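Local atomic coordinates of aldo-keto reductase family 1, member B4 (Aldose reductase) (PDB entry 4HBK), a protein that probably reduces aldehydes such as sugars to the corresponding alcohols with NADPH, as an aldose reductase of the aldo-keto reductase family. Residues 124-129 / 139-144; 278-283 / 315-320. One frame throughout, in Å; residues are numbered along the deposited sequence.

In the fold
Two tyrosines, each reaching out from one element to meet a helix, carry these contacts, and both rings are buried. Contact 1 belongs to the (beta/alpha)8 barrel proper: it lays helix 119-133 on strand 138-143, near Lys111, predicted to lower the pKa of the active-site tyrosine, and its tyrosine hydroxyl is linked to a threonine of the helix through a water while a cysteine sulfur covers the ring. Contact 2 joins two helices, 273-283 and 311-319, farther from the chain's centre and away from the predicted sites; there the hydroxyl bonds directly to an asparagine at the margin of the packing. The centres of contacts 1 and 2 are 32 Å apart, on opposite sides of the chain's centre, and the two share no element.

Contact 1: residues 124-129 / 139-144; sequences KACEET and DLYLIH
Between Tyr141 and Thr129 a single water does the bridging: it lies 2.7 Å from Tyr141 OH, in the plane of the ring at its edge, and donates a hydrogen bond to Thr129 OG1. Thr129 OG1 also bonds to Glu85, so the bridge is part of a longer polar chain inside the protein. The tyrosine oxygen itself comes up against the helix backbone, with Tyr141 OH 3.4 Å from Cys126 CA; the amide nitrogen of Cys126 is equally near but badly angled for a bond. Cys126 then covers the ring. Its SG, anti to the backbone N (chi1 -173°), sits over one face, 4.2 Å from the ring centroid and displaced toward the rim, in a sulfur-aromatic contact. Beside it, Cys126 CB packs on Tyr141 CE2 at 3.7 Å, while Ala125 adds a lighter touch at the hydroxyl end. Met178 and Leu181 of helix 171-183 also lean on the tyrosine, and Leu112 of strand 107-112 touches it as well, which together wedge the ring among helices and sheet. The buried hydroxyl thus has a water as hydrogen-bond partner, at the end of a ring packed mainly by apolar groups and a sulfur. This is the interior packing of a right-handed beta-alpha-beta crossover, strand 107-112, helix 119-133 and strand 138-143, in the (beta/alpha)8 barrel of the aldo-keto reductases; strand 138-143 leads directly into His144, predicted to bind substrate.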
ATOM      1  N   LYS A 124      10.199 -18.484   0.137  1.00 14.06           N
ATOM      2  CA  LYS A 124       9.158 -19.255  -0.526  1.00 14.47           C
ATOM      3  C   LYS A 124       7.885 -18.441  -0.701  1.00 15.15           C
ATOM      4  O   LYS A 124       7.200 -18.577  -1.704  1.00 15.00           O
ATOM      5  CB  LYS A 124       8.875 -20.564   0.227  1.00 18.65           C
ATOM      6  CG  LYS A 124      10.047 -21.548   0.179  1.00 25.16           C
ATOM      7  CD  LYS A 124       9.686 -22.921   0.752  1.00 39.87           C
ATOM      8  CE  LYS A 124      10.842 -23.915   0.588  1.00 46.33           C
ATOM      9  NZ  LYS A 124      11.152 -24.222  -0.848  1.00 40.41           N
ATOM     10  N   ALA A 125       7.568 -17.590   0.273  1.00 15.86           N
ATOM     11  CA  ALA A 125       6.360 -16.779   0.171  1.00 13.02           C
ATOM     12  C   ALA A 125       6.490 -15.815  -1.002  1.00 12.00           C
ATOM     13  O   ALA A 125       5.550 -15.620  -1.760  1.00 11.29           O
ATOM     14  CB  ALA A 125       6.108 -16.021   1.464  1.00 12.57           C
ATOM     15  N   CYS A 126       7.664 -15.209  -1.146  1.00 10.33           N
ATOM     16  CA  CYS A 126       7.894 -14.301  -2.261  1.00 10.80           C
ATOM     17  C   CYS A 126       7.803 -15.057  -3.585  1.00 11.62           C
ATOM     18  O   CYS A 126       7.157 -14.603  -4.527  1.00 11.42           O
ATOM     19  CB  CYS A 126       9.255 -13.619  -2.142  1.00  8.32           C
ATOM     20  SG  CYS A 126       9.526 -12.328  -3.396  1.00 12.37           S
ATOM     21  N   GLU A 127       8.450 -16.213  -3.640  1.00 11.80           N
ATOM     22  CA  GLU A 127       8.481 -17.030  -4.848  1.00 15.08           C
ATOM     23  C   GLU A 127       7.084 -17.454  -5.241  1.00 15.48           C
ATOM     24  O   GLU A 127       6.766 -17.557  -6.428  1.00 13.44           O
ATOM     25  CB  GLU A 127       9.370 -18.262  -4.643  1.00 16.36           C
ATOM     26  CG  GLU A 127      10.862 -17.933  -4.613  1.00 16.92           C
ATOM     27  CD  GLU A 127      11.746 -19.145  -4.350  1.00 20.78           C
ATOM     28  OE1 GLU A 127      12.933 -19.108  -4.726  1.00 21.37           O
ATOM     29  OE2 GLU A 127      11.266 -20.124  -3.752  1.00 22.69           O
ATOM     30  N   GLU A 128       6.257 -17.709  -4.230  1.00 13.14           N
ATOM     31  CA  GLU A 128       4.879 -18.117  -4.439  1.00 12.05           C
ATOM     32  C   GLU A 128       4.069 -16.977  -5.042  1.00 13.63           C
ATOM     33  O   GLU A 128       3.365 -17.158  -6.028  1.00 13.56           O
ATOM     34  CB  GLU A 128       4.267 -18.553  -3.103  1.00 18.29           C
ATOM     35  CG  GLU A 128       2.748 -18.450  -3.024  1.00 23.54           C
ATOM     36  CD  GLU A 128       2.061 -19.757  -3.348  1.00 37.00           C
ATOM     37  OE1 GLU A 128       2.458 -20.403  -4.347  1.00 37.57           O
ATOM     38  OE2 GLU A 128       1.134 -20.146  -2.595  1.00 43.83           O
ATOM     39  N   THR A 129       4.176 -15.803  -4.430  1.00 14.59           N
ATOM     40  CA  THR A 129       3.552 -14.593  -4.945  1.00 11.94           C
ATOM     41  C   THR A 129       3.970 -14.329  -6.401  1.00 11.72           C
ATOM     42  O   THR A 129       3.139 -14.040  -7.251  1.00 10.15           O
ATOM     43  CB  THR A 129       3.882 -13.377  -4.025  1.00 14.46           C
ATOM     44  OG1 THR A 129       2.960 -13.348  -2.923  1.00 10.57           O
ATOM     45  CG2 THR A 129       3.820 -12.050  -4.791  1.00  7.31           C
ATOM     46  N   ASP A 139       8.461  -5.038  -8.221  1.00 10.26           N
ATOM     47  CA  ASP A 139       9.064  -3.725  -8.058  1.00 11.58           C
ATOM     48  C   ASP A 139       9.194  -3.365  -6.582  1.00 11.06           C
ATOM     49  O   ASP A 139      10.168  -2.724  -6.178  1.00 11.77           O
ATOM     50  CB  ASP A 139       8.266  -2.665  -8.807  1.00 10.62           C
ATOM     51  CG  ASP A 139       8.352  -2.849 -10.303  1.00 13.21           C
ATOM     52  OD1 ASP A 139       9.332  -2.356 -10.891  1.00 13.74           O
ATOM     53  OD2 ASP A 139       7.454  -3.507 -10.879  1.00  9.42           O
ATOM     54  N   LEU A 140       8.217  -3.792  -5.788  1.00  8.23           N
ATOM     55  CA  LEU A 140       8.180  -3.442  -4.374  1.00  9.81           C
ATOM     56  C   LEU A 140       7.552  -4.585  -3.561  1.00 10.49           C
ATOM     57  O   LEU A 140       6.542  -5.169  -3.969  1.00  9.23           O
ATOM     58  CB  LEU A 140       7.398  -2.128  -4.176  1.00  7.62           C
ATOM     59  CG  LEU A 140       7.309  -1.556  -2.754  1.00  9.08           C
ATOM     60  CD1 LEU A 140       8.699  -1.348  -2.179  1.00  6.96           C
ATOM     61  CD2 LEU A 140       6.458  -0.262  -2.669  1.00  6.92           C
ATOM     62  N   TYR A 141       8.160  -4.901  -2.418  1.00  8.32           N
ATOM     63  CA  TYR A 141       7.676  -5.960  -1.541  1.00  8.31           C
ATOM     64  C   TYR A 141       7.722  -5.436  -0.116  1.00  8.69           C
ATOM     65  O   TYR A 141       8.789  -5.099   0.397  1.00  7.97           O
ATOM     66  CB  TYR A 141       8.571  -7.193  -1.676  1.00  9.16           C
ATOM     67  CG  TYR A 141       7.962  -8.522  -1.233  1.00 11.56           C
ATOM     68  CD1 TYR A 141       6.642  -8.863  -1.546  1.00  9.25           C
ATOM     69  CD2 TYR A 141       8.732  -9.457  -0.544  1.00  8.69           C
ATOM     70  CE1 TYR A 141       6.102 -10.101  -1.154  1.00 11.28           C
ATOM     71  CE2 TYR A 141       8.212 -10.682  -0.155  1.00  9.38           C
ATOM     72  CZ  TYR A 141       6.905 -11.008  -0.457  1.00 12.74           C
ATOM     73  OH  TYR A 141       6.425 -12.240  -0.052  1.00 10.49           O
ATOM     74  N   LEU A 142       6.555  -5.367   0.519  1.00  8.96           N
ATOM     75  CA  LEU A 142       6.415  -4.763   1.836  1.00  6.88           C
ATOM     76  C   LEU A 142       6.157  -5.807   2.901  1.00  8.57           C
ATOM     77  O   LEU A 142       5.454  -6.786   2.663  1.00  8.75           O
ATOM     78  CB  LEU A 142       5.214  -3.818   1.852  1.00  6.74           C
ATOM     79  CG  LEU A 142       5.146  -2.722   0.797  1.00 10.71           C
ATOM     80  CD1 LEU A 142       3.920  -1.856   1.057  1.00  8.26           C
ATOM     81  CD2 LEU A 142       6.428  -1.893   0.816  1.00  6.85           C
ATOM     82  N   ILE A 143       6.683  -5.585   4.096  1.00  7.77           N
ATOM     83  CA  ILE A 143       6.196  -6.347   5.236  1.00  8.43           C
ATOM     84  C   ILE A 143       4.796  -5.838   5.593  1.00  8.54           C
ATOM     85  O   ILE A 143       4.613  -4.655   5.907  1.00  7.07           O
ATOM     86  CB  ILE A 143       7.138  -6.233   6.434  1.00  9.15           C
ATOM     87  CG1 ILE A 143       8.548  -6.676   6.028  1.00  8.91           C
ATOM     88  CG2 ILE A 143       6.616  -7.076   7.599  1.00  7.91           C
ATOM     89  CD1 ILE A 143       9.525  -6.740   7.181  1.00  8.10           C
ATOM     90  N   HIS A 144       3.799  -6.720   5.529  1.00  8.35           N
ATOM     91  CA  HIS A 144       2.396  -6.274   5.594  1.00  8.77           C
ATOM     92  C   HIS A 144       2.022  -5.638   6.938  1.00  9.65           C
ATOM     93  O   HIS A 144       1.289  -4.649   6.969  1.00 12.88           O
ATOM     94  CB  HIS A 144       1.451  -7.428   5.277  1.00  8.11           C
ATOM     95  CG  HIS A 144       0.153  -7.003   4.669  1.00 10.26           C
ATOM     96  ND1 HIS A 144      -0.418  -7.667   3.600  1.00  9.54           N
ATOM     97  CD2 HIS A 144      -0.696  -5.998   4.986  1.00 10.44           C
ATOM     98  CE1 HIS A 144      -1.562  -7.086   3.287  1.00  8.98           C
ATOM     99  NE2 HIS A 144      -1.757  -6.074   4.113  1.00 10.31           N
TER
HETATM  100  O   HOH W   1       3.789 -12.338  -0.524  1.00 16.48           O

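Contact 2: residues 278-283 / 315-320; sequences LRYLLQ and HELNTE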
ATOM      1  N   LEU A 278      -8.115  12.607  -3.274  1.00 13.95           N
ATOM      2  CA  LEU A 278      -6.854  12.078  -3.780  1.00 13.35           C
ATOM      3  C   LEU A 278      -5.831  13.183  -4.060  1.00 14.55           C
ATOM      4  O   LEU A 278      -4.650  13.021  -3.761  1.00 11.93           O
ATOM      5  CB  LEU A 278      -7.094  11.249  -5.042  1.00 12.60           C
ATOM      6  CG  LEU A 278      -7.903   9.969  -4.819  1.00  9.94           C
ATOM      7  CD1 LEU A 278      -8.254   9.322  -6.126  1.00  9.44           C
ATOM      8  CD2 LEU A 278      -7.102   9.009  -3.974  1.00 11.72           C
ATOM      9  N   ARG A 279      -6.275  14.297  -4.638  1.00 11.23           N
ATOM     10  CA  ARG A 279      -5.366  15.399  -4.929  1.00 11.87           C
ATOM     11  C   ARG A 279      -4.770  15.928  -3.634  1.00 14.25           C
ATOM     12  O   ARG A 279      -3.607  16.332  -3.593  1.00 14.29           O
ATOM     13  CB  ARG A 279      -6.086  16.532  -5.652  1.00 16.13           C
ATOM     14  CG  ARG A 279      -5.159  17.647  -6.106  1.00 12.97           C
ATOM     15  CD  ARG A 279      -4.377  17.228  -7.340  1.00 13.74           C
ATOM     16  NE  ARG A 279      -3.186  18.054  -7.487  1.00 14.83           N
ATOM     17  CZ  ARG A 279      -2.259  17.881  -8.420  1.00 20.47           C
ATOM     18  NH1 ARG A 279      -2.377  16.900  -9.311  1.00 14.65           N
ATOM     19  NH2 ARG A 279      -1.211  18.700  -8.461  1.00 20.90           N
ATOM     20  N   TYR A 280      -5.581  15.913  -2.580  1.00 12.71           N
ATOM     21  CA  TYR A 280      -5.149  16.351  -1.270  1.00 12.33           C
ATOM     22  C   TYR A 280      -3.922  15.545  -0.833  1.00 16.04           C
ATOM     23  O   TYR A 280      -2.928  16.098  -0.358  1.00 14.83           O
ATOM     24  CB  TYR A 280      -6.295  16.184  -0.260  1.00 13.94           C
ATOM     25  CG  TYR A 280      -5.825  16.029   1.171  1.00 12.98           C
ATOM     26  CD1 TYR A 280      -5.356  17.121   1.886  1.00 15.39           C
ATOM     27  CD2 TYR A 280      -5.847  14.795   1.802  1.00 12.65           C
ATOM     28  CE1 TYR A 280      -4.923  16.989   3.191  1.00 16.61           C
ATOM     29  CE2 TYR A 280      -5.413  14.646   3.108  1.00 12.51           C
ATOM     30  CZ  TYR A 280      -4.943  15.749   3.796  1.00 14.65           C
ATOM     31  OH  TYR A 280      -4.500  15.634   5.098  1.00  9.44           O
ATOM     32  N   LEU A 281      -3.998  14.229  -1.004  1.00 12.85           N
ATOM     33  CA  LEU A 281      -2.913  13.349  -0.610  1.00 14.96           C
ATOM     34  C   LEU A 281      -1.737  13.509  -1.555  1.00 13.78           C
ATOM     35  O   LEU A 281      -0.579  13.527  -1.118  1.00 11.31           O
ATOM     36  CB  LEU A 281      -3.380  11.893  -0.579  1.00 11.11           C
ATOM     37  CG  LEU A 281      -4.478  11.580   0.438  1.00 11.45           C
ATOM     38  CD1 LEU A 281      -5.030  10.192   0.190  1.00 10.34           C
ATOM     39  CD2 LEU A 281      -3.945  11.696   1.865  1.00 11.31           C
ATOM     40  N   LEU A 282      -2.022  13.629  -2.850  1.00 10.80           N
ATOM     41  CA  LEU A 282      -0.940  13.815  -3.816  1.00 13.49           C
ATOM     42  C   LEU A 282      -0.107  15.078  -3.518  1.00 12.23           C
ATOM     43  O   LEU A 282       1.126  15.070  -3.627  1.00 12.20           O
ATOM     44  CB  LEU A 282      -1.479  13.829  -5.247  1.00 13.79           C
ATOM     45  CG  LEU A 282      -2.027  12.493  -5.766  1.00 12.48           C
ATOM     46  CD1 LEU A 282      -2.780  12.689  -7.078  1.00  9.15           C
ATOM     47  CD2 LEU A 282      -0.898  11.500  -5.949  1.00 10.41           C
ATOM     48  N   GLN A 283      -0.776  16.153  -3.114  1.00 12.83           N
ATOM     49  CA  GLN A 283      -0.071  17.404  -2.825  1.00 14.96           C
ATOM     50  C   GLN A 283       0.722  17.354  -1.509  1.00 13.00           C
ATOM     51  O   GLN A 283       1.570  18.213  -1.258  1.00 12.53           O
ATOM     52  CB  GLN A 283      -1.019  18.607  -2.907  1.00 14.15           C
ATOM     53  CG  GLN A 283      -1.533  18.820  -4.348  1.00 18.59           C
ATOM     54  CD  GLN A 283      -2.328  20.098  -4.547  1.00 14.15           C
ATOM     55  OE1 GLN A 283      -3.106  20.204  -5.485  1.00 14.52           O
ATOM     56  NE2 GLN A 283      -2.129  21.072  -3.672  1.00 14.28           N
ATOM     57  N   HIS A 315      -5.408  23.497   3.891  1.00 19.55           N
ATOM     58  CA  HIS A 315      -5.521  23.739   5.323  1.00 21.20           C
ATOM     59  C   HIS A 315      -6.911  23.400   5.841  1.00 21.04           C
ATOM     60  O   HIS A 315      -7.051  22.811   6.914  1.00 23.87           O
ATOM     61  CB  HIS A 315      -5.181  25.197   5.653  1.00 24.39           C
ATOM     62  CG  HIS A 315      -5.185  25.501   7.119  1.00 32.85           C
ATOM     63  ND1 HIS A 315      -6.192  26.220   7.730  1.00 37.30           N
ATOM     64  CD2 HIS A 315      -4.312  25.168   8.101  1.00 41.71           C
ATOM     65  CE1 HIS A 315      -5.933  26.329   9.020  1.00 36.68           C
ATOM     66  NE2 HIS A 315      -4.800  25.699   9.275  1.00 40.75           N
ATOM     67  N   GLU A 316      -7.937  23.775   5.080  1.00 17.45           N
ATOM     68  CA  GLU A 316      -9.314  23.522   5.475  1.00 18.67           C
ATOM     69  C   GLU A 316      -9.566  22.034   5.667  1.00 24.15           C
ATOM     70  O   GLU A 316     -10.124  21.621   6.680  1.00 23.27           O
ATOM     71  CB  GLU A 316     -10.310  24.092   4.464  1.00 18.49           C
ATOM     72  CG  GLU A 316     -11.750  23.919   4.916  1.00 25.92           C
ATOM     73  CD  GLU A 316     -12.770  24.606   4.013  1.00 30.98           C
ATOM     74  OE1 GLU A 316     -12.524  24.735   2.793  1.00 32.78           O
ATOM     75  OE2 GLU A 316     -13.826  25.019   4.534  1.00 29.19           O
ATOM     76  N   LEU A 317      -9.147  21.228   4.695  1.00 24.77           N
ATOM     77  CA  LEU A 317      -9.311  19.781   4.804  1.00 23.82           C
ATOM     78  C   LEU A 317      -8.637  19.251   6.067  1.00 24.62           C
ATOM     79  O   LEU A 317      -9.211  18.435   6.783  1.00 23.93           O
ATOM     80  CB  LEU A 317      -8.784  19.073   3.550  1.00 23.71           C
ATOM     81  CG  LEU A 317      -9.602  19.334   2.275  1.00 18.25           C
ATOM     82  CD1 LEU A 317      -8.867  18.891   1.020  1.00 14.07           C
ATOM     83  CD2 LEU A 317     -10.943  18.648   2.366  1.00 14.52           C
ATOM     84  N   ASN A 318      -7.432  19.733   6.356  1.00 27.29           N
ATOM     85  CA  ASN A 318      -6.737  19.329   7.580  1.00 27.71           C
ATOM     86  C   ASN A 318      -7.482  19.713   8.858  1.00 27.05           C
ATOM     87  O   ASN A 318      -7.683  18.877   9.733  1.00 28.53           O
ATOM     88  CB  ASN A 318      -5.303  19.857   7.607  1.00 27.61           C
ATOM     89  CG  ASN A 318      -4.371  19.064   6.696  1.00 33.39           C
ATOM     90  OD1 ASN A 318      -4.355  17.828   6.725  1.00 26.94           O
ATOM     91  ND2 ASN A 318      -3.597  19.773   5.873  1.00 30.24           N
ATOM     92  N   THR A 319      -7.918  20.963   8.959  1.00 26.91           N
ATOM     93  CA  THR A 319      -8.599  21.405  10.177  1.00 29.13           C
ATOM     94  C   THR A 319      -9.977  20.753  10.391  1.00 33.15           C
ATOM     95  O   THR A 319     -10.449  20.652  11.529  1.00 33.35           O
ATOM     96  CB  THR A 319      -8.691  22.949  10.275  1.00 30.73           C
ATOM     97  OG1 THR A 319      -9.603  23.449   9.292  1.00 34.02           O
ATOM     98  CG2 THR A 319      -7.332  23.573  10.055  1.00 29.24           C
ATOM     99  N   GLU A 320     -10.606  20.297   9.308  1.00 29.89           N
ATOM    100  CA  GLU A 320     -11.916  19.645   9.393  1.00 28.55           C
ATOM    101  C   GLU A 320     -11.837  18.130   9.644  1.00 29.91           C
ATOM    102  O   GLU A 320     -12.860  17.462   9.820  1.00 27.73           O
ATOM    103  CB  GLU A 320     -12.732  19.912   8.124  1.00 31.15           C
ATOM    104  CG  GLU A 320     -13.029  21.379   7.876  1.00 32.28           C
ATOM    105  CD  GLU A 320     -13.936  21.981   8.933  1.00 41.14           C
ATOM    106  OE1 GLU A 320     -14.636  21.205   9.628  1.00 33.53           O
ATOM    107  OE2 GLU A 320     -13.945  23.228   9.066  1.00 39.11           O
TER
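Tyr280 meets helix 311-319 in two ways, polar at the end of its ring and apolar at the base. The polar part is one hydrogen bond, in which Tyr280 OH donates to Asn318 OD1 at 2.7 Å. The hydroxyl stands 28° out of the carbonyl plane, while OD1 itself lies near the plane of the ring, at its edge. Ring and amide planes are turned 65° from each other, so the amide does not stack on the tyrosine. Asn318 CG lies anti to the main-chain carbonyl carbon and beside the backbone N (chi1 -76°), an orientation that brings the amide round from the flank of the helix to the hydroxyl. Arg284, the residue after Gln283, makes a weak hydrogen bond to the same hydroxyl.

The apolar part belongs to Leu317. Its CD1 branch rests 3.9 Å from Tyr280 CB and 4.0 Å from Tyr280 CD1, the two side chains running past each other in opposite directions. Met314 of the same helix and Pro223 from a loop also touch the tyrosine, and Leu317 also packs on Val262 and Ile265 of helix 260-269.

Within residues 278-283, Arg279 NE donates to Gln283 OE1 at 2.9 Å, in the guanidinium plane and on a lone pair of the amide oxygen. Gln283 OE1 also accepts from the backbone of Leu309, which ties this pair to the chain ahead of helix 311-319. The chemistry is consistent with a joint in which Leu317 gives apolar packing and the Tyr280-Asn318 bond, the one hydrogen bond between the segments, helps to fix the position of the hydroxyl.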